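Local coordinates for FAD linked oxidase-like protein (PDB 5L6G), which oxidises the C1 hydroxyl of xylooligosaccharides and related sugars to lactones with a bicovalently bound FAD, passing the electrons to molecular oxygen to give hydrogen peroxide, at residues A[171-175]-A[265-270]. Residues are numbered along the deposited sequence; the frame is centred on the assembly and turned at random.
Sequences FSSHS and MPEEMN
The hydroxyl of Ser175 is gripped from two directions: OG donates to Glu267 O at 2.6 Å and accepts from Asn270 ND2. The latter bond, 2.9 Å from ND2 to OG, is fairly straight at 162° and close to the amide plane. With OG anti to its own carbonyl carbon (chi1 -54°), the hydroxyl lies between the turn and the strand that follows it. The other end of the same amide, Asn270 OD1, takes the backbone N of Ser175 at 3.1 Å, the donor tilted 24° from the carbonyl plane, so the amide spans backbone and side chain of one residue. ND2 also reaches Leu285 O on the neighbouring strand. Were Asn270 replaced by an alanine, the Ser175 N-H would probably lose its acceptor, and Ser175 OG, though still bonded to Glu267 O, its amide donor, as would Leu285 O. Beside this polar cluster, Met265 CE sits squarely over one face of the His174 imidazole, 3.3 Å from its centroid, a CH-pi contact, while Pro266 O lies at the ring edge. Pro266 to Met269 form a type I beta turn, closed by Met269 N to Pro266 O. A short helix of the FAD-binding PCMH-type domain is thus docked on the turn entering strand 269-275 of the large antiparallel sheet, next to the xylose site, where Phe171 packs against substrate-binding Arg272 and Thr154.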
loop_
_atom_site.group_PDB
_atom_site.type_symbol
_atom_site.label_atom_id
_atom_site.label_comp_id
_atom_site.label_asym_id
_atom_site.label_seq_id
_atom_site.Cartn_x
_atom_site.Cartn_y
_atom_site.Cartn_z
ATOM N N PHE A 171 -3.572 -2.074 10.612
ATOM C CA PHE A 171 -3.687 -2.472 12.008
ATOM C C PHE A 171 -4.602 -3.668 12.263
ATOM O O PHE A 171 -4.966 -3.963 13.419
ATOM C CB PHE A 171 -4.086 -1.258 12.854
ATOM C CG PHE A 171 -2.916 -0.398 13.264
ATOM C CD1 PHE A 171 -1.987 -0.849 14.187
ATOM C CD2 PHE A 171 -2.744 0.859 12.730
ATOM C CE1 PHE A 171 -0.912 -0.055 14.581
ATOM C CE2 PHE A 171 -1.677 1.659 13.118
ATOM C CZ PHE A 171 -0.763 1.198 14.047
ATOM N N SER A 172 -4.964 -4.362 11.187
ATOM C CA SER A 172 -5.604 -5.665 11.261
ATOM C C SER A 172 -4.799 -6.748 10.562
ATOM O O SER A 172 -5.231 -7.893 10.515
ATOM C CB SER A 172 -6.998 -5.606 10.614
ATOM O OG SER A 172 -7.844 -4.787 11.389
ATOM N N SER A 173 -3.621 -6.406 10.050
ATOM C CA SER A 173 -2.937 -7.288 9.125
ATOM C C SER A 173 -2.314 -8.489 9.821
ATOM O O SER A 173 -2.344 -9.595 9.292
ATOM C CB SER A 173 -1.890 -6.529 8.315
ATOM O OG SER A 173 -2.543 -5.764 7.323
ATOM N N HIS A 174 -1.735 -8.288 10.990
ATOM C CA HIS A 174 -1.289 -9.444 11.752
ATOM C C HIS A 174 -2.463 -10.414 12.004
ATOM O O HIS A 174 -2.308 -11.646 11.881
ATOM C CB HIS A 174 -0.667 -9.045 13.061
ATOM C CG HIS A 174 0.126 -10.142 13.682
ATOM N ND1 HIS A 174 -0.251 -10.767 14.847
ATOM C CD2 HIS A 174 1.258 -10.761 13.267
ATOM C CE1 HIS A 174 0.636 -11.704 15.142
ATOM N NE2 HIS A 174 1.556 -11.720 14.196
ATOM N N SER A 175 -3.626 -9.861 12.366
ATOM C CA SER A 175 -4.799 -10.680 12.628
ATOM C C SER A 175 -5.448 -11.290 11.384
ATOM O O SER A 175 -5.977 -12.410 11.459
ATOM C CB SER A 175 -5.856 -9.875 13.377
ATOM O OG SER A 175 -5.321 -9.303 14.548
ATOM N N MET A 265 4.110 -12.486 19.469
ATOM C CA MET A 265 2.985 -11.601 19.151
ATOM C C MET A 265 1.726 -12.395 18.838
ATOM O O MET A 265 1.679 -13.121 17.859
ATOM C CB MET A 265 3.326 -10.655 17.987
ATOM C CG MET A 265 2.362 -9.480 17.916
ATOM S SD MET A 265 2.887 -8.010 17.013
ATOM C CE MET A 265 2.383 -8.474 15.380
ATOM N N PRO A 266 0.688 -12.240 19.657
ATOM C CA PRO A 266 -0.469 -13.084 19.411
ATOM C C PRO A 266 -1.271 -12.590 18.211
ATOM O O PRO A 266 -1.111 -11.435 17.771
ATOM C CB PRO A 266 -1.242 -12.989 20.726
ATOM C CG PRO A 266 -0.899 -11.630 21.229
ATOM C CD PRO A 266 0.550 -11.475 20.905
ATOM N N GLU A 267 -2.107 -13.466 17.673
ATOM C CA GLU A 267 -2.861 -13.153 16.469
ATOM C C GLU A 267 -3.661 -11.862 16.593
ATOM O O GLU A 267 -3.742 -11.112 15.629
ATOM C CB GLU A 267 -3.796 -14.305 16.094
ATOM C CG GLU A 267 -3.071 -15.572 15.665
ATOM C CD GLU A 267 -3.998 -16.629 15.098
ATOM O OE1 GLU A 267 -5.172 -16.316 14.780
ATOM O OE2 GLU A 267 -3.547 -17.785 14.961
ATOM N N GLU A 268 -4.206 -11.588 17.775
ATOM C CA GLU A 268 -5.065 -10.414 18.004
ATOM C C GLU A 268 -4.292 -9.089 18.021
ATOM O O GLU A 268 -4.905 -8.020 17.921
ATOM C CB GLU A 268 -5.786 -10.532 19.356
ATOM C CG GLU A 268 -6.768 -11.687 19.466
ATOM C CD GLU A 268 -6.144 -13.022 19.828
ATOM O OE1 GLU A 268 -4.902 -13.141 20.016
ATOM O OE2 GLU A 268 -6.942 -13.970 19.933
ATOM N N MET A 269 -2.970 -9.159 18.166
ATOM C CA MET A 269 -2.127 -7.982 18.289
ATOM C C MET A 269 -1.558 -7.548 16.940
ATOM O O MET A 269 -1.077 -8.368 16.188
ATOM C CB MET A 269 -0.967 -8.279 19.237
ATOM C CG MET A 269 -0.104 -7.080 19.592
ATOM S SD MET A 269 1.110 -7.473 20.853
ATOM C CE MET A 269 0.067 -7.807 22.285
ATOM N N ASN A 270 -1.601 -6.247 16.684
ATOM C CA ASN A 270 -1.161 -5.661 15.429
ATOM C C ASN A 270 -0.365 -4.458 15.829
ATOM O O ASN A 270 -0.870 -3.616 16.582
ATOM C CB ASN A 270 -2.348 -5.215 14.581
ATOM C CG ASN A 270 -3.237 -6.355 14.196
ATOM O OD1 ASN A 270 -3.108 -6.893 13.100
ATOM N ND2 ASN A 270 -4.124 -6.769 15.122
HETATM O O HOH W 1 -6.920 -13.884 13.386
#